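Local coordinates for uncharacterized protein (Bacteroides uniformis, PDB 4IYK) that is of unknown function but may bind carbohydrate, and combines a transthyretin-like N-terminal domain with a C-terminal domain of the E-set class, at residues I40-H45 against T51-Y56; I57-E62 against Y198-A203; V75-G80 against Y99-I104; Q140-S145 against N152-L157. All coordinates share one frame; numbering follows the deposited sequence.

Contact 1: residues I40-H45 against T51-Y56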
# COMPACT_ATOMS: atom_id res chain seq x y z
N ILE A 40 0.10 -3.84 -12.27
CA ILE A 40 -0.82 -4.36 -13.27
C ILE A 40 0.02 -5.07 -14.33
O ILE A 40 0.75 -4.40 -15.06
CB ILE A 40 -1.71 -3.22 -13.89
CG1 ILE A 40 -2.46 -2.41 -12.81
CG2 ILE A 40 -2.65 -3.81 -14.96
CD1 ILE A 40 -3.10 -1.17 -13.36
N LYS A 41 -0.06 -6.41 -14.42
CA LYS A 41 0.66 -7.16 -15.45
C LYS A 41 -0.30 -7.42 -16.60
O LYS A 41 -1.40 -7.93 -16.37
CB LYS A 41 1.30 -8.47 -14.92
CG LYS A 41 2.45 -8.24 -13.96
CD LYS A 41 3.10 -9.53 -13.48
CE LYS A 41 4.20 -9.23 -12.49
NZ LYS A 41 5.18 -10.35 -12.37
N VAL A 42 0.06 -7.02 -17.81
CA VAL A 42 -0.82 -7.19 -18.96
C VAL A 42 -0.12 -8.00 -20.05
O VAL A 42 1.11 -8.00 -20.15
CB VAL A 42 -1.40 -5.85 -19.53
CG1 VAL A 42 -2.20 -5.09 -18.47
CG2 VAL A 42 -0.30 -4.97 -20.11
N ARG A 43 -0.93 -8.68 -20.85
CA ARG A 43 -0.49 -9.46 -22.00
C ARG A 43 -1.44 -9.19 -23.15
O ARG A 43 -2.63 -9.50 -23.05
CB ARG A 43 -0.43 -10.96 -21.66
CG ARG A 43 0.12 -11.84 -22.79
CD ARG A 43 0.23 -13.30 -22.38
NE ARG A 43 1.28 -13.52 -21.38
CZ ARG A 43 1.50 -14.68 -20.76
NH1 ARG A 43 0.76 -15.74 -21.04
NH2 ARG A 43 2.47 -14.78 -19.87
N GLU A 44 -0.92 -8.58 -24.23
CA GLU A 44 -1.68 -8.30 -25.46
C GLU A 44 -2.00 -9.62 -26.15
O GLU A 44 -1.14 -10.51 -26.20
CB GLU A 44 -0.89 -7.35 -26.40
CG GLU A 44 -1.72 -6.76 -27.54
CD GLU A 44 -1.01 -5.93 -28.59
OE1 GLU A 44 -0.00 -5.26 -28.25
OE2 GLU A 44 -1.48 -5.91 -29.75
N HIS A 45 -3.24 -9.76 -26.65
CA HIS A 45 -3.68 -10.96 -27.36
C HIS A 45 -2.90 -11.13 -28.68
O HIS A 45 -2.44 -10.14 -29.25
CB HIS A 45 -5.20 -10.91 -27.62
CG HIS A 45 -6.04 -11.27 -26.44
ND1 HIS A 45 -7.38 -11.60 -26.58
CD2 HIS A 45 -5.72 -11.35 -25.13
CE1 HIS A 45 -7.82 -11.86 -25.36
NE2 HIS A 45 -6.86 -11.73 -24.46
N THR A 51 7.43 -10.65 -23.66
CA THR A 51 6.59 -9.69 -24.38
C THR A 51 5.56 -9.01 -23.42
O THR A 51 4.90 -8.04 -23.82
CB THR A 51 5.91 -10.36 -25.60
OG1 THR A 51 5.22 -9.37 -26.36
CG2 THR A 51 4.96 -11.51 -25.22
N ASP A 52 5.46 -9.49 -22.16
CA ASP A 52 4.53 -8.98 -21.14
C ASP A 52 5.01 -7.66 -20.53
O ASP A 52 6.14 -7.58 -20.01
CB ASP A 52 4.32 -10.01 -20.01
CG ASP A 52 3.64 -11.30 -20.43
OD1 ASP A 52 2.95 -11.30 -21.47
OD2 ASP A 52 3.78 -12.31 -19.70
N GLN A 53 4.14 -6.63 -20.57
CA GLN A 53 4.46 -5.32 -20.02
C GLN A 53 3.76 -5.11 -18.66
O GLN A 53 2.95 -5.93 -18.24
CB GLN A 53 4.17 -4.18 -21.03
CG GLN A 53 2.76 -4.12 -21.64
CD GLN A 53 2.50 -2.82 -22.40
OE1 GLN A 53 1.64 -2.00 -22.02
NE2 GLN A 53 3.22 -2.61 -23.49
N THR A 54 4.16 -4.06 -17.92
CA THR A 54 3.61 -3.75 -16.61
C THR A 54 3.15 -2.31 -16.57
O THR A 54 3.84 -1.43 -17.09
CB THR A 54 4.66 -4.02 -15.48
OG1 THR A 54 5.12 -5.36 -15.55
CG2 THR A 54 4.10 -3.77 -14.08
N TRP A 55 1.98 -2.08 -15.95
CA TRP A 55 1.45 -0.75 -15.69
C TRP A 55 1.59 -0.51 -14.20
O TRP A 55 1.03 -1.27 -13.40
CB TRP A 55 -0.01 -0.58 -16.16
CG TRP A 55 -0.26 -0.84 -17.62
CD1 TRP A 55 0.67 -0.90 -18.62
CD2 TRP A 55 -1.53 -1.09 -18.22
NE1 TRP A 55 0.05 -1.19 -19.82
CE2 TRP A 55 -1.30 -1.30 -19.60
CE3 TRP A 55 -2.85 -1.18 -17.73
CZ2 TRP A 55 -2.34 -1.57 -20.50
CZ3 TRP A 55 -3.87 -1.47 -18.62
CH2 TRP A 55 -3.62 -1.63 -19.99
N TYR A 56 2.35 0.54 -13.84
CA TYR A 56 2.67 0.91 -12.46
C TYR A 56 1.59 1.84 -11.86
O TYR A 56 0.83 2.51 -12.57
CB TYR A 56 4.08 1.48 -12.38
CG TYR A 56 5.10 0.43 -12.77
CD1 TYR A 56 5.47 0.24 -14.10
CD2 TYR A 56 5.65 -0.43 -11.82
CE1 TYR A 56 6.35 -0.77 -14.48
CE2 TYR A 56 6.54 -1.45 -12.18
CZ TYR A 56 6.89 -1.61 -13.52
OH TYR A 56 7.76 -2.60 -13.90
O HOH W 1 2.03 -8.35 -24.12
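Ile40 and Trp55 face each other as an antiparallel hydrogen-bonded pair in a beta hairpin of strands 40-44 and 53-55. Trp55 N donates to Ile40 O at 2.8 Å, and Ile40 N to Trp55 O at 3.0 Å. Farther along, Val42 N gives Gln53 O a bond of 3.1 Å, while the return bond from Gln53 N is weak. A water joins Glu44 N to Thr51 O near the connection between the strands.

Apolar packing gathers on the face that carries Ile40, Val42 and Trp55. Val42 CG1 sits over the Trp55 six-membered ring, 3.8 Å from its centroid and 1° off the normal, a CH-pi contact; its CG2 turns toward the pyrrole side of the indole and Gln53 CG. Ile40 CG2 approaches Trp55 CE3 obliquely at 3.8 Å. Beyond this hairpin, Val68, Phe90 and Val92 also pack against the indole.

Polar side-chain bonds lie round this patch. With CG tucked between backbone N and carbonyl carbon (chi1 53°), the extended Gln53 chain brings OE1 to the indole edge, where Trp55 NE1 meets one of its lone pairs at 2.8 Å. Arg43 grips Asp52 side-on: NE holds OD1 at 2.8 Å and NH2 holds OD2 at 2.8 Å, with guanidinium and carboxylate 15° from coplanar. Lys41, on the other face, sends NZ to Glu78.

The chemistry implies two regimes in one hairpin: an indole fixed by a methyl over its face and a bond at its edge, and an exposed, flat, two-point salt bridge tying the strands at the end near their connection.

Contact 2: residues I57-E62 against Y198-A203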
# COMPACT_ATOMS: atom_id res chain seq x y z
N ILE A 57 1.44 1.74 -10.54
CA ILE A 57 0.34 2.38 -9.80
C ILE A 57 0.94 3.33 -8.77
O ILE A 57 1.80 2.91 -8.00
CB ILE A 57 -0.56 1.28 -9.12
CG1 ILE A 57 -0.92 0.11 -10.08
CG2 ILE A 57 -1.82 1.86 -8.46
CD1 ILE A 57 -1.33 -1.28 -9.35
N THR A 58 0.48 4.58 -8.73
CA THR A 58 0.97 5.52 -7.70
C THR A 58 0.58 4.96 -6.31
O THR A 58 -0.35 4.15 -6.21
CB THR A 58 0.45 6.94 -7.91
OG1 THR A 58 -0.97 7.00 -7.62
CG2 THR A 58 0.78 7.49 -9.31
N ASN A 59 1.28 5.41 -5.27
CA ASN A 59 1.10 4.92 -3.89
C ASN A 59 -0.34 5.00 -3.36
O ASN A 59 -0.69 4.19 -2.53
CB ASN A 59 2.04 5.69 -2.95
CG ASN A 59 3.45 5.15 -3.06
OD1 ASN A 59 3.85 4.62 -4.08
ND2 ASN A 59 4.23 5.29 -2.03
N THR A 60 -1.15 5.97 -3.81
CA THR A 60 -2.53 6.13 -3.32
C THR A 60 -3.46 4.99 -3.82
O THR A 60 -4.54 4.79 -3.24
CB THR A 60 -3.10 7.46 -3.77
OG1 THR A 60 -3.14 7.44 -5.20
CG2 THR A 60 -2.30 8.69 -3.26
N GLY A 61 -3.06 4.31 -4.90
CA GLY A 61 -3.83 3.27 -5.57
C GLY A 61 -4.41 3.76 -6.89
O GLY A 61 -5.09 3.02 -7.59
N GLU A 62 -4.10 5.01 -7.28
CA GLU A 62 -4.52 5.54 -8.58
C GLU A 62 -3.43 5.27 -9.61
O GLU A 62 -2.25 5.44 -9.32
CB GLU A 62 -4.80 7.05 -8.47
CG GLU A 62 -6.09 7.34 -7.73
CD GLU A 62 -6.17 8.69 -7.06
OE1 GLU A 62 -5.20 9.09 -6.37
OE2 GLU A 62 -7.25 9.33 -7.17
N TYR A 198 6.12 12.88 6.27
CA TYR A 198 4.97 12.05 5.95
C TYR A 198 5.12 10.71 6.67
O TYR A 198 6.20 10.08 6.63
CB TYR A 198 4.87 11.90 4.44
CG TYR A 198 4.59 13.22 3.73
CD1 TYR A 198 5.59 14.19 3.59
CD2 TYR A 198 3.33 13.52 3.22
CE1 TYR A 198 5.36 15.39 2.92
CE2 TYR A 198 3.09 14.71 2.53
CZ TYR A 198 4.10 15.65 2.40
OH TYR A 198 3.86 16.85 1.77
N PHE A 199 4.08 10.34 7.43
CA PHE A 199 4.04 9.13 8.25
C PHE A 199 2.96 8.21 7.70
O PHE A 199 1.91 8.68 7.25
CB PHE A 199 3.80 9.47 9.73
CG PHE A 199 4.89 10.34 10.31
CD1 PHE A 199 6.02 9.78 10.90
CD2 PHE A 199 4.83 11.73 10.20
CE1 PHE A 199 7.06 10.58 11.38
CE2 PHE A 199 5.86 12.53 10.69
CZ PHE A 199 6.98 11.96 11.27
N ARG A 200 3.25 6.92 7.67
CA ARG A 200 2.31 5.96 7.10
C ARG A 200 2.32 4.65 7.87
O ARG A 200 3.35 3.98 7.97
CB ARG A 200 2.64 5.72 5.62
CG ARG A 200 1.50 5.11 4.79
CD ARG A 200 2.04 4.78 3.41
NE ARG A 200 0.99 4.49 2.43
CZ ARG A 200 1.21 3.99 1.21
NH1 ARG A 200 2.44 3.73 0.82
NH2 ARG A 200 0.20 3.76 0.39
N ILE A 201 1.16 4.29 8.42
CA ILE A 201 1.00 3.01 9.12
C ILE A 201 0.97 1.92 8.05
O ILE A 201 0.18 2.04 7.12
CB ILE A 201 -0.31 2.98 9.96
CG1 ILE A 201 -0.31 4.02 11.07
CG2 ILE A 201 -0.60 1.53 10.51
CD1 ILE A 201 -1.73 4.45 11.53
N GLY A 202 1.78 0.88 8.23
CA GLY A 202 1.79 -0.30 7.39
C GLY A 202 1.55 -1.58 8.18
O GLY A 202 1.94 -1.68 9.35
N ALA A 203 0.93 -2.58 7.56
CA ALA A 203 0.70 -3.89 8.17
C ALA A 203 0.95 -4.96 7.15
O ALA A 203 0.38 -4.92 6.06
CB ALA A 203 -0.72 -4.00 8.72
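Arg200 reaches from strand 196-206 to Asn59 in the turn before strand 62-65, the CA atoms of Asn59 and Arg200 being 11.1 Å apart. Its CG stands anti to the backbone N (chi1 -161°) and the chain runs extended to NE, carrying the guanidinium to the turn. There Asn59 O lies at the guanidinium edge, near its plane, and takes a weak bond of 3.1 Å from Arg200 NH2. The Asn59 amide is turned almost parallel to the guanidinium, 13° between planes, with ND2 3.7 Å from Arg200 NH1. Asn59 OD1 is engaged by Met34 N, which holds the amide in place. Residues Thr58 to Gly61 form a type I beta turn, and Glu62 O accepts from both Thr58 N and Thr58 OG1, so the carbonyl that meets the arginine sits on a braced backbone. Arg200 NH1 donates to Ser32 O and Val149 O. An alanine at Arg200 removes the whole arm and would probably leave Asn59 O, Ser32 O and Val149 O without this donor and a gap between the domains. The buried contact thus joins the N-terminal domain to the sheet of the C-terminal one, where Tyr217 makes a cation-pi contact with Arg200 and strands 135-144 and 216-224 flank strand 196-206.

Contact 3: residues V75-G80 against Y99-I104. With EDO (1,2-ethanediol), chain I; EDO (1,2-ethanediol), chain D.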
# COMPACT_ATOMS: atom_id res chain seq x y z
N VAL A 75 -5.24 -9.34 -18.15
CA VAL A 75 -4.65 -8.60 -17.00
C VAL A 75 -4.42 -9.60 -15.88
O VAL A 75 -5.25 -10.47 -15.65
CB VAL A 75 -5.52 -7.38 -16.56
CG1 VAL A 75 -4.93 -6.68 -15.33
CG2 VAL A 75 -5.72 -6.39 -17.69
N ARG A 76 -3.30 -9.46 -15.17
CA ARG A 76 -2.93 -10.35 -14.08
C ARG A 76 -2.40 -9.57 -12.87
O ARG A 76 -1.53 -8.71 -13.01
CB ARG A 76 -1.85 -11.31 -14.60
CG ARG A 76 -1.49 -12.44 -13.67
CD ARG A 76 -0.46 -13.34 -14.32
NE ARG A 76 -1.05 -14.19 -15.36
CZ ARG A 76 -1.55 -15.40 -15.14
NH1 ARG A 76 -1.55 -15.91 -13.92
NH2 ARG A 76 -2.06 -16.11 -16.15
N PHE A 77 -2.90 -9.92 -11.67
CA PHE A 77 -2.42 -9.38 -10.40
C PHE A 77 -1.80 -10.49 -9.60
O PHE A 77 -2.43 -11.53 -9.40
CB PHE A 77 -3.54 -8.73 -9.60
CG PHE A 77 -4.10 -7.49 -10.24
CD1 PHE A 77 -3.43 -6.27 -10.11
CD2 PHE A 77 -5.26 -7.53 -10.98
CE1 PHE A 77 -3.94 -5.11 -10.70
CE2 PHE A 77 -5.77 -6.38 -11.58
CZ PHE A 77 -5.10 -5.18 -11.44
N GLU A 78 -0.55 -10.30 -9.18
CA GLU A 78 0.20 -11.26 -8.37
C GLU A 78 1.23 -10.54 -7.50
O GLU A 78 1.65 -9.44 -7.84
CB GLU A 78 0.89 -12.32 -9.24
CG GLU A 78 1.78 -11.79 -10.35
CD GLU A 78 2.44 -12.84 -11.24
OE1 GLU A 78 1.90 -13.96 -11.35
OE2 GLU A 78 3.48 -12.51 -11.85
N ASN A 79 1.64 -11.19 -6.39
CA ASN A 79 2.65 -10.76 -5.43
C ASN A 79 2.42 -9.33 -4.91
O ASN A 79 3.36 -8.54 -4.77
CB ASN A 79 4.05 -10.90 -6.03
CG ASN A 79 4.37 -12.33 -6.35
OD1 ASN A 79 4.30 -13.22 -5.50
ND2 ASN A 79 4.65 -12.60 -7.60
N GLY A 80 1.16 -9.01 -4.65
CA GLY A 80 0.77 -7.70 -4.17
C GLY A 80 0.35 -7.72 -2.72
O GLY A 80 0.82 -8.55 -1.95
N TYR A 99 -10.77 2.46 -15.83
CA TYR A 99 -11.10 1.14 -15.26
C TYR A 99 -10.60 1.02 -13.82
O TYR A 99 -9.39 1.12 -13.52
CB TYR A 99 -10.56 -0.03 -16.11
CG TYR A 99 -11.20 -1.37 -15.77
CD1 TYR A 99 -10.71 -2.15 -14.72
CD2 TYR A 99 -12.28 -1.86 -16.50
CE1 TYR A 99 -11.28 -3.38 -14.40
CE2 TYR A 99 -12.85 -3.10 -16.20
CZ TYR A 99 -12.35 -3.86 -15.15
OH TYR A 99 -12.91 -5.07 -14.82
N ASP A 100 -11.55 0.76 -12.93
CA ASP A 100 -11.27 0.55 -11.52
C ASP A 100 -11.26 -0.94 -11.23
O ASP A 100 -12.14 -1.66 -11.69
CB ASP A 100 -12.31 1.29 -10.66
CG ASP A 100 -12.25 2.81 -10.76
OD1 ASP A 100 -11.17 3.35 -11.10
OD2 ASP A 100 -13.29 3.46 -10.51
N PHE A 101 -10.25 -1.42 -10.50
CA PHE A 101 -10.19 -2.84 -10.14
C PHE A 101 -10.65 -2.97 -8.69
O PHE A 101 -10.22 -2.18 -7.83
CB PHE A 101 -8.75 -3.39 -10.33
CG PHE A 101 -8.22 -3.34 -11.75
CD1 PHE A 101 -8.43 -4.40 -12.62
CD2 PHE A 101 -7.46 -2.27 -12.19
CE1 PHE A 101 -7.92 -4.37 -13.92
CE2 PHE A 101 -6.95 -2.23 -13.49
CZ PHE A 101 -7.18 -3.28 -14.35
N LYS A 102 -11.53 -3.93 -8.41
CA LYS A 102 -12.10 -4.27 -7.10
C LYS A 102 -11.32 -5.46 -6.51
O LYS A 102 -11.20 -6.50 -7.16
CB LYS A 102 -13.60 -4.60 -7.21
CG LYS A 102 -14.42 -3.58 -8.00
CD LYS A 102 -15.00 -2.46 -7.15
CE LYS A 102 -16.05 -1.66 -7.89
NZ LYS A 102 -17.31 -2.43 -8.10
N VAL A 103 -10.75 -5.29 -5.32
CA VAL A 103 -9.84 -6.29 -4.74
C VAL A 103 -10.18 -6.59 -3.27
O VAL A 103 -10.94 -5.85 -2.63
CB VAL A 103 -8.36 -5.78 -4.88
CG1 VAL A 103 -8.05 -5.29 -6.29
CG2 VAL A 103 -8.00 -4.71 -3.84
N ILE A 104 -9.59 -7.66 -2.74
CA ILE A 104 -9.70 -8.06 -1.34
C ILE A 104 -8.32 -7.86 -0.75
O ILE A 104 -7.45 -8.70 -1.02
CB ILE A 104 -10.23 -9.53 -1.12
CG1 ILE A 104 -11.64 -9.73 -1.70
CG2 ILE A 104 -10.16 -9.93 0.38
CD1 ILE A 104 -12.05 -11.23 -1.91
C1 EDO I . -12.54 -7.74 -10.52
O1 EDO I . -12.63 -8.04 -9.13
C2 EDO I . -12.05 -6.28 -10.74
O2 EDO I . -11.90 -6.05 -12.12
C1 EDO D . -15.00 -1.23 -13.46
O1 EDO D . -15.10 -2.00 -12.27
C2 EDO D . -15.04 0.28 -13.09
O2 EDO D . -14.42 1.06 -14.10
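Phe77 and Phe101 make the tight part of this contact, a T-shaped pair in which the edge of the Phe77 ring meets the face of Phe101. The centroids are 4.8 Å apart and the planes stand at 75°. Phe77 CZ points at the middle of the Phe101 ring, and Phe77 CE2 comes within 3.5 Å of Phe101 CD1. Both rings set CG anti to their own carbonyl carbon (chi1 -67° and -62°), which sends them toward each other from facing strands. Val75 CG1 adds a looser apolar touch, 4.0 Å from Phe101 CE1. The opposite face of Phe101 is taken by Tyr99 CD1, 3.6 Å above its plane, so that ring is held between two aromatic neighbours.

The looser part lies round Tyr99 and the backbone of Asp100 and Lys102, where two molecules of 1,2-ethanediol, probably from the crystallisation liquor, are bound. One sits at the edge of the Tyr99 ring: its O2 hydrogen-bonds Tyr99 OH at 3.0 Å, and its O1 donates to Lys102 O at 2.9 Å. The second lies with C1 over a face of Tyr99 and spans one residue's backbone, taking a bond from Asp100 N to its O2 and giving one from its O1 to Asp100 O at 3.0 Å.

In the fold, the ring pair bridges two sheets of the transthyretin-like domain: strand 67-77 lies between 40-44 and 85-92 in one, and strand 95-103 pairs with 15-23 in the other. Ile40 and Ile21 close in on Phe101, and Phe82 and Phe85 on Phe77.

Contact 4: residues Q140-S145 against N152-L157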
# COMPACT_ATOMS: atom_id res chain seq x y z
N GLN A 140 4.30 -1.41 11.22
CA GLN A 140 5.33 -0.40 11.16
C GLN A 140 4.77 0.96 10.84
O GLN A 140 3.84 1.10 10.03
CB GLN A 140 6.41 -0.78 10.12
CG GLN A 140 7.64 0.14 10.14
CD GLN A 140 8.84 -0.52 9.52
OE1 GLN A 140 8.79 -1.63 9.01
NE2 GLN A 140 9.93 0.19 9.48
N LEU A 141 5.37 1.99 11.49
CA LEU A 141 5.09 3.38 11.23
C LEU A 141 6.22 3.90 10.36
O LEU A 141 7.32 4.18 10.86
CB LEU A 141 4.92 4.20 12.55
CG LEU A 141 4.60 5.70 12.38
CD1 LEU A 141 3.30 5.93 11.56
CD2 LEU A 141 4.48 6.39 13.76
N PHE A 142 5.98 3.96 9.04
CA PHE A 142 7.00 4.44 8.11
C PHE A 142 7.06 5.94 8.11
O PHE A 142 6.03 6.60 8.25
CB PHE A 142 6.76 3.91 6.68
CG PHE A 142 6.80 2.40 6.60
CD1 PHE A 142 8.03 1.72 6.56
CD2 PHE A 142 5.63 1.65 6.62
CE1 PHE A 142 8.07 0.32 6.47
CE2 PHE A 142 5.67 0.25 6.54
CZ PHE A 142 6.89 -0.41 6.49
N ALA A 143 8.26 6.49 7.93
CA ALA A 143 8.47 7.94 7.85
C ALA A 143 9.37 8.31 6.66
O ALA A 143 10.37 7.62 6.39
CB ALA A 143 9.10 8.45 9.15
N PHE A 144 9.05 9.43 5.97
CA PHE A 144 9.90 9.97 4.90
C PHE A 144 9.69 11.49 4.71
O PHE A 144 8.67 12.02 5.15
CB PHE A 144 9.71 9.23 3.55
CG PHE A 144 10.97 9.28 2.71
CD1 PHE A 144 12.12 8.59 3.10
CD2 PHE A 144 11.02 10.06 1.55
CE1 PHE A 144 13.28 8.63 2.32
CE2 PHE A 144 12.19 10.12 0.78
CZ PHE A 144 13.32 9.43 1.18
N SER A 145 10.61 12.15 4.01
CA SER A 145 10.56 13.60 3.74
C SER A 145 9.55 13.95 2.59
O SER A 145 9.42 15.12 2.25
CB SER A 145 11.94 14.16 3.42
OG SER A 145 12.49 13.42 2.34
N ASN A 152 8.95 0.79 0.82
CA ASN A 152 9.98 0.95 -0.22
C ASN A 152 10.73 2.31 -0.13
O ASN A 152 11.81 2.44 -0.72
CB ASN A 152 9.35 0.78 -1.62
CG ASN A 152 10.40 0.65 -2.70
OD1 ASN A 152 11.25 -0.22 -2.62
ND2 ASN A 152 10.45 1.62 -3.62
N VAL A 153 10.14 3.33 0.54
CA VAL A 153 10.68 4.71 0.65
C VAL A 153 10.59 5.12 2.13
O VAL A 153 9.54 5.54 2.60
CB VAL A 153 9.90 5.67 -0.31
CG1 VAL A 153 10.46 7.09 -0.26
CG2 VAL A 153 9.92 5.15 -1.76
N LYS A 154 11.67 4.86 2.89
CA LYS A 154 11.63 5.07 4.34
C LYS A 154 12.98 5.45 4.91
O LYS A 154 14.03 5.12 4.34
CB LYS A 154 11.14 3.77 5.02
CG LYS A 154 12.06 2.57 4.78
CD LYS A 154 11.48 1.26 5.29
CE LYS A 154 12.42 0.12 4.90
NZ LYS A 154 12.15 -1.09 5.69
N LEU A 155 12.92 6.11 6.07
CA LEU A 155 14.08 6.51 6.85
C LEU A 155 14.40 5.40 7.85
O LEU A 155 13.51 4.65 8.24
CB LEU A 155 13.79 7.84 7.59
CG LEU A 155 13.54 9.04 6.69
CD1 LEU A 155 12.90 10.19 7.48
CD2 LEU A 155 14.85 9.49 6.00
N THR A 156 15.67 5.27 8.21
CA THR A 156 16.15 4.29 9.19
C THR A 156 16.07 5.01 10.53
O THR A 156 16.68 6.07 10.69
CB THR A 156 17.57 3.87 8.80
OG1 THR A 156 17.52 3.38 7.47
CG2 THR A 156 18.17 2.85 9.77
N LEU A 157 15.32 4.44 11.48
CA LEU A 157 15.07 5.07 12.77
C LEU A 157 15.64 4.31 13.97
O LEU A 157 15.76 3.09 13.93
CB LEU A 157 13.54 5.23 12.97
CG LEU A 157 12.77 6.04 11.89
CD1 LEU A 157 11.27 5.96 12.12
CD2 LEU A 157 13.24 7.52 11.82
O HOH W 2 12.51 -0.86 8.66
O HOH W 3 10.20 -2.94 6.93
O HOH W 4 10.62 4.77 8.43
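Ala143 O takes one hydrogen bond from segment 152-157, from Leu155 N at 3.0 Å with the donor nitrogen nearly along the C=O axis, and a weaker CA-H contact from Lys154, its CA at 3.5 Å. A water bridges Ala143 N and Leu155 O. Beside this bond, Val153 CG1 lies over the face of Phe144, 3.6 Å from the ring centroid, a CH-pi contact, while the backbone of Lys154 and Leu155 passes the ring edge. Swinging CG anti to the backbone N (chi1 -152°) sets the Phe144 ring with its face to that methyl. The arrangement belongs to the E-set-like domain, where the loop that follows strand 135-144 passes crosswise over the strand's end, the touching parts 105° apart in direction. A serine in place of Phe144 takes the ring away, and would probably leave Val153 CG1 without its aromatic face and the loop less firmly held against the strand. Lys154 CD rests on the edge of Phe142, 3.7 Å from CD1, and Gln140 CG lies over one face of that ring. Lys154 NZ donates to two waters, weakly to one of them; that one in turn donates to Gln140 OE1, and the other accepts from Gln140 NE2. Farther along the loop, Leu157 CD1 meets Ala143 CB at 4.4 Å.

Overall arrangement
Contacts 1 and 3 belong to the N-terminal domain and share a sheet: strands 40-44 and 67-77 are neighbours, linked by backbone bonding, by Lys41 to Glu78, and by Ile40 packing on Val75 and Phe77. Contact 3 is buried and wholly apolar between its segments, whereas contact 1 runs from a buried face to a charged, exposed end. Contacts 2 and 4 share the sheet of the C-terminal domain, through strands 196-206 and 135-144; contact 4 is partly buried and mixes aromatic packing with water bridges. Contact 2, whose centre is about 5 Å from the centre of the chain, crosses between domains by one arginine, and Ile57 touches Ile40 of contact 1.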